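Local structure of cortical-lytic enzyme (5JIP) at residues Thr150-Ile155 and Ile189-Gly194; Asp159-Pro164 and Tyr168-Met173. The protein probably cleaves the glycan strands of spore-cortex peptidoglycan as a muramidase of glycoside hydrolase family 25 during germination. All coordinates share one frame; numbering follows the deposited sequence.

Both contacts belong to one side of the family 25 catalytic barrel, with their centres about 19 Å from the centre of the chain and away from the magnesium site. Contact 1 joins the start of helix 152-157, just past strand 147-151, to the loop running from strand 175-178 toward strand 201-208. Contact 2 is nested within that span: both of its segments lie between helix 152-157 and strand 175-178. The contact centres are about 12 Å apart and the two touch directly, G194 N reaching D160 OD1 at 2.9 Å in a probable hydrogen bond. The first turn of the helix, the connecting loop and the later 189-194 loop thus pack as one continuous patch beside neighbouring parallel strands.

Contact 1: residues Thr150-Ile155 and Ile189-Gly194; sequences TGLFFI and IPPNVG
L152 sends CG anti to its own nitrogen (chi1 -178°), and its two methyls take different partners: CD2 goes to P191 and CD1 to V193. In V193, chi1 of -65° sets CG1 beside the backbone N and CG2 between N and the carbonyl carbon, which turns both methyls toward the helix, CG1 to L152 and CG2 to L152 and I155. Toward P191 the leucine reaches end-on, L152 CD2 lying 3.7 Å from P191 CD and slightly farther from CG of the same ring. The valine is approached differently: the two side chains cross at about a right angle, with L152 CD1 at 3.9 Å from V193 CG1 and 4.0 Å from V193 CG2. One leucine methyl therefore sits against the fork of the valine. This is the C-terminal end of a strand of the TIM-type barrel, where it passes into its helix. Strand 147-151 ends, G151 takes the N-cap position, and G151 O accepts from I155 N at 3.0 Å as the first turn of the helix closes. That turn puts L152 and I155 on the same side, both directed at the 189-194 loop. I155 adds its CD1, 4.1 Å from V193 CG2, the two side chains meeting at a slant. No hydrogen bond crosses between the segments. Polar ties lie around it: F153 N hydrogen-bonds a MES molecule, probably from the crystallisation liquor, which also lies near the L152 side chain, and the backbone of L152 bonds to A178.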
loop_
_atom_site.group_PDB
_atom_site.type_symbol
_atom_site.label_atom_id
_atom_site.label_comp_id
_atom_site.label_asym_id
_atom_site.label_seq_id
_atom_site.Cartn_x
_atom_site.Cartn_y
_atom_site.Cartn_z
ATOM N N THR A 150 23.490 1.189 -10.052
ATOM C CA THR A 150 24.613 2.067 -10.299
ATOM C C THR A 150 25.532 1.975 -9.097
ATOM O O THR A 150 25.159 1.451 -8.053
ATOM C CB THR A 150 24.137 3.512 -10.569
ATOM O OG1 THR A 150 25.227 4.284 -11.081
ATOM C CG2 THR A 150 23.643 4.153 -9.337
ATOM N N GLY A 151 26.747 2.526 -9.249
ATOM C CA GLY A 151 27.727 2.520 -8.188
ATOM C C GLY A 151 27.746 3.812 -7.375
ATOM O O GLY A 151 27.356 4.876 -7.850
ATOM N N LEU A 152 28.223 3.690 -6.131
ATOM C CA LEU A 152 28.372 4.859 -5.270
ATOM C C LEU A 152 29.308 5.881 -5.900
ATOM O O LEU A 152 29.018 7.087 -5.904
ATOM C CB LEU A 152 28.890 4.426 -3.894
ATOM C CG LEU A 152 29.053 5.541 -2.831
ATOM C CD1 LEU A 152 27.744 6.270 -2.630
ATOM C CD2 LEU A 152 29.566 5.015 -1.480
ATOM N N PHE A 153 30.431 5.417 -6.446
ATOM C CA PHE A 153 31.362 6.324 -7.116
ATOM C C PHE A 153 30.677 7.090 -8.239
ATOM O O PHE A 153 30.803 8.322 -8.340
ATOM C CB PHE A 153 32.545 5.530 -7.649
ATOM C CG PHE A 153 33.535 6.360 -8.405
ATOM C CD1 PHE A 153 34.484 7.096 -7.731
ATOM C CD2 PHE A 153 33.514 6.407 -9.789
ATOM C CE1 PHE A 153 35.394 7.874 -8.420
ATOM C CE2 PHE A 153 34.422 7.180 -10.477
ATOM C CZ PHE A 153 35.364 7.907 -9.790
ATOM N N PHE A 154 29.935 6.369 -9.083
ATOM C CA PHE A 154 29.243 6.959 -10.220
ATOM C C PHE A 154 28.248 8.026 -9.778
ATOM O O PHE A 154 28.195 9.114 -10.363
ATOM C CB PHE A 154 28.540 5.845 -11.001
ATOM C CG PHE A 154 28.018 6.260 -12.332
ATOM C CD1 PHE A 154 28.843 6.239 -13.436
ATOM C CD2 PHE A 154 26.685 6.643 -12.497
ATOM C CE1 PHE A 154 28.372 6.614 -14.675
ATOM C CE2 PHE A 154 26.202 7.011 -13.736
ATOM C CZ PHE A 154 27.038 7.003 -14.827
ATOM N N ILE A 155 27.437 7.726 -8.748
ATOM C CA ILE A 155 26.515 8.720 -8.211
ATOM C C ILE A 155 27.295 9.972 -7.832
ATOM O O ILE A 155 26.874 11.092 -8.124
ATOM C CB ILE A 155 25.731 8.137 -7.013
ATOM C CG1 ILE A 155 24.721 7.082 -7.503
ATOM C CG2 ILE A 155 25.000 9.223 -6.245
ATOM C CD1 ILE A 155 24.059 6.296 -6.383
ATOM N N ILE A 189 29.610 0.455 5.040
ATOM C CA ILE A 189 28.278 0.126 4.525
ATOM C C ILE A 189 27.803 1.274 3.643
ATOM O O ILE A 189 28.350 2.390 3.703
ATOM C CB ILE A 189 27.264 -0.132 5.665
ATOM C CG1 ILE A 189 27.254 1.037 6.664
ATOM C CG2 ILE A 189 27.569 -1.443 6.380
ATOM C CD1 ILE A 189 26.112 0.939 7.687
ATOM N N PRO A 190 26.789 1.042 2.810
ATOM C CA PRO A 190 26.343 2.086 1.895
ATOM C C PRO A 190 25.799 3.291 2.651
ATOM O O PRO A 190 24.901 3.161 3.504
ATOM C CB PRO A 190 25.243 1.394 1.067
ATOM C CG PRO A 190 25.613 -0.083 1.109
ATOM C CD PRO A 190 26.137 -0.256 2.528
ATOM N N PRO A 191 26.310 4.479 2.377
ATOM C CA PRO A 191 25.680 5.680 2.926
ATOM C C PRO A 191 24.389 5.990 2.200
ATOM O O PRO A 191 24.160 5.571 1.068
ATOM C CB PRO A 191 26.721 6.772 2.676
ATOM C CG PRO A 191 27.369 6.364 1.437
ATOM C CD PRO A 191 27.430 4.841 1.487
ATOM N N ASN A 192 23.561 6.799 2.843
ATOM C CA ASN A 192 22.338 7.272 2.204
ATOM C C ASN A 192 22.702 8.380 1.220
ATOM O O ASN A 192 23.360 9.355 1.588
ATOM C CB ASN A 192 21.325 7.728 3.259
ATOM C CG ASN A 192 20.726 6.544 4.069
ATOM O OD1 ASN A 192 20.714 5.376 3.637
ATOM N ND2 ASN A 192 20.196 6.861 5.231
ATOM N N VAL A 193 22.304 8.219 -0.043
ATOM C CA VAL A 193 22.716 9.099 -1.131
ATOM C C VAL A 193 21.588 9.205 -2.148
ATOM O O VAL A 193 20.658 8.395 -2.166
ATOM C CB VAL A 193 24.008 8.611 -1.838
ATOM C CG1 VAL A 193 25.192 8.645 -0.887
ATOM C CG2 VAL A 193 23.831 7.234 -2.397
ATOM N N GLY A 194 21.701 10.204 -3.025
ATOM C CA GLY A 194 20.789 10.372 -4.140
ATOM C C GLY A 194 19.346 10.590 -3.763
ATOM O O GLY A 194 18.468 10.404 -4.603
#

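Contact 2: residues Asp159-Pro164 and Tyr168-Met173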
loop_
_atom_site.group_PDB
_atom_site.type_symbol
_atom_site.label_atom_id
_atom_site.label_comp_id
_atom_site.label_asym_id
_atom_site.label_seq_id
_atom_site.Cartn_x
_atom_site.Cartn_y
_atom_site.Cartn_z
ATOM N N ASP A 159 26.996 14.477 -8.981
ATOM C CA ASP A 159 26.432 15.385 -7.985
ATOM C C ASP A 159 25.339 14.702 -7.184
ATOM O O ASP A 159 24.305 15.307 -6.899
ATOM C CB ASP A 159 25.855 16.649 -8.633
ATOM C CG ASP A 159 26.913 17.552 -9.223
ATOM O OD1 ASP A 159 27.823 17.976 -8.477
ATOM O OD2 ASP A 159 26.812 17.842 -10.435
ATOM N N ASP A 160 25.534 13.432 -6.828
ATOM C CA ASP A 160 24.532 12.747 -6.022
ATOM C C ASP A 160 23.237 12.545 -6.798
ATOM O O ASP A 160 22.185 12.318 -6.202
ATOM C CB ASP A 160 24.257 13.553 -4.739
ATOM C CG ASP A 160 23.873 12.686 -3.536
ATOM O OD1 ASP A 160 24.283 11.517 -3.481
ATOM O OD2 ASP A 160 23.184 13.194 -2.609
ATOM N N PHE A 161 23.274 12.659 -8.124
ATOM C CA PHE A 161 22.075 12.605 -8.960
ATOM C C PHE A 161 21.081 13.702 -8.586
ATOM O O PHE A 161 19.878 13.586 -8.837
ATOM C CB PHE A 161 21.380 11.236 -8.879
ATOM C CG PHE A 161 22.024 10.161 -9.694
ATOM C CD1 PHE A 161 23.206 10.376 -10.400
ATOM C CD2 PHE A 161 21.418 8.920 -9.785
ATOM C CE1 PHE A 161 23.778 9.348 -11.169
ATOM C CE2 PHE A 161 21.978 7.918 -10.536
ATOM C CZ PHE A 161 23.171 8.129 -11.223
ATOM N N LYS A 162 21.577 14.790 -8.018
ATOM C CA LYS A 162 20.740 15.964 -7.772
ATOM C C LYS A 162 20.641 16.788 -9.041
ATOM O O LYS A 162 21.659 17.188 -9.609
ATOM C CB LYS A 162 21.310 16.798 -6.634
ATOM C CG LYS A 162 20.404 17.967 -6.238
ATOM C CD LYS A 162 20.871 18.621 -4.956
ATOM C CE LYS A 162 19.824 19.610 -4.449
ATOM N NZ LYS A 162 20.275 20.419 -3.265
ATOM N N VAL A 163 19.423 17.018 -9.508
ATOM C CA VAL A 163 19.185 17.770 -10.734
ATOM C C VAL A 163 18.866 19.208 -10.342
ATOM O O VAL A 163 17.918 19.423 -9.578
ATOM C CB VAL A 163 18.049 17.172 -11.558
ATOM C CG1 VAL A 163 17.718 18.085 -12.756
ATOM C CG2 VAL A 163 18.465 15.762 -12.008
ATOM N N PRO A 164 19.588 20.196 -10.857
ATOM C CA PRO A 164 19.270 21.607 -10.554
ATOM C C PRO A 164 17.793 21.925 -10.755
ATOM O O PRO A 164 17.212 21.656 -11.800
ATOM C CB PRO A 164 20.150 22.373 -11.549
ATOM C CG PRO A 164 21.350 21.488 -11.723
ATOM C CD PRO A 164 20.804 20.074 -11.679
ATOM N N TYR A 168 15.745 15.120 -6.675
ATOM C CA TYR A 168 16.276 13.795 -6.997
ATOM C C TYR A 168 15.173 13.053 -7.738
ATOM O O TYR A 168 14.397 12.316 -7.116
ATOM C CB TYR A 168 16.681 13.036 -5.739
ATOM C CG TYR A 168 17.755 13.697 -4.934
ATOM C CD1 TYR A 168 19.096 13.483 -5.228
ATOM C CD2 TYR A 168 17.432 14.523 -3.864
ATOM C CE1 TYR A 168 20.095 14.072 -4.474
ATOM C CE2 TYR A 168 18.413 15.125 -3.106
ATOM C CZ TYR A 168 19.745 14.902 -3.419
ATOM O OH TYR A 168 20.732 15.489 -2.671
ATOM N N PRO A 169 15.061 13.239 -9.058
ATOM C CA PRO A 169 13.945 12.626 -9.792
ATOM C C PRO A 169 13.958 11.105 -9.801
ATOM O O PRO A 169 12.910 10.501 -10.064
ATOM C CB PRO A 169 14.110 13.180 -11.214
ATOM C CG PRO A 169 14.965 14.448 -11.046
ATOM C CD PRO A 169 15.877 14.118 -9.913
ATOM N N LEU A 170 15.097 10.461 -9.573
ATOM C CA LEU A 170 15.129 8.998 -9.618
ATOM C C LEU A 170 14.945 8.341 -8.252
ATOM O O LEU A 170 15.002 7.102 -8.167
ATOM C CB LEU A 170 16.440 8.531 -10.228
ATOM C CG LEU A 170 16.801 9.173 -11.557
ATOM C CD1 LEU A 170 18.171 8.702 -11.989
ATOM C CD2 LEU A 170 15.729 8.948 -12.631
ATOM N N SER A 171 14.719 9.124 -7.191
ATOM C CA SER A 171 14.749 8.590 -5.828
ATOM C C SER A 171 13.550 7.707 -5.523
ATOM O O SER A 171 13.509 7.084 -4.449
ATOM C CB SER A 171 14.829 9.746 -4.812
ATOM O OG SER A 171 13.669 10.579 -4.830
ATOM N N ASP A 172 12.570 7.659 -6.413
ATOM C CA ASP A 172 11.457 6.750 -6.242
ATOM C C ASP A 172 11.715 5.423 -6.950
ATOM O O ASP A 172 10.953 4.485 -6.760
ATOM C CB ASP A 172 10.142 7.378 -6.741
ATOM C CG ASP A 172 10.097 7.571 -8.243
ATOM O OD1 ASP A 172 11.125 7.980 -8.839
ATOM O OD2 ASP A 172 9.006 7.324 -8.811
ATOM N N MET A 173 12.805 5.302 -7.698
ATOM C CA MET A 173 13.159 4.001 -8.255
ATOM C C MET A 173 13.706 3.084 -7.165
ATOM O O MET A 173 14.412 3.534 -6.272
ATOM C CB MET A 173 14.205 4.155 -9.366
ATOM C CG MET A 173 13.736 5.022 -10.503
ATOM S SD MET A 173 14.943 5.036 -11.838
ATOM C CE MET A 173 14.758 3.356 -12.494
HETATM O O HOH W 1 17.682 11.615 -8.846
#
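Y168 O takes two donors from S171: the hydroxyl OG at 3.0 Å, lying in the carbonyl plane, and the backbone N at 3.2 Å, which closes a type I turn from Y168 to S171. A second type I turn follows, from L170 to M173, in the connection that leads from helix 152-157 to strand 175-178 of the family 25 barrel. With CG anti to the carbonyl carbon (chi1 -61°), the Y168 ring lies against segment 159-164. D160 O comes to its edge in the ring plane, 3.2 Å from Y168 CE1, while K162 CG lies over one face, offset toward the rim. The D160 carboxylate stands nearly perpendicular to that ring, at 87°; its OD1 is taken by G194 N. Apolar pairs continue the seam, with V163 CG2 at 3.7 Å from P169 CD and L170 CD1 at 3.9 Å from F161 CD2. V163 also packs on helix 124-142, and F161 and L170 both touch W196. Between the segments one water bridges the backbones, donating to F161 O at 3.0 Å and accepting from L170 N at 2.9 Å.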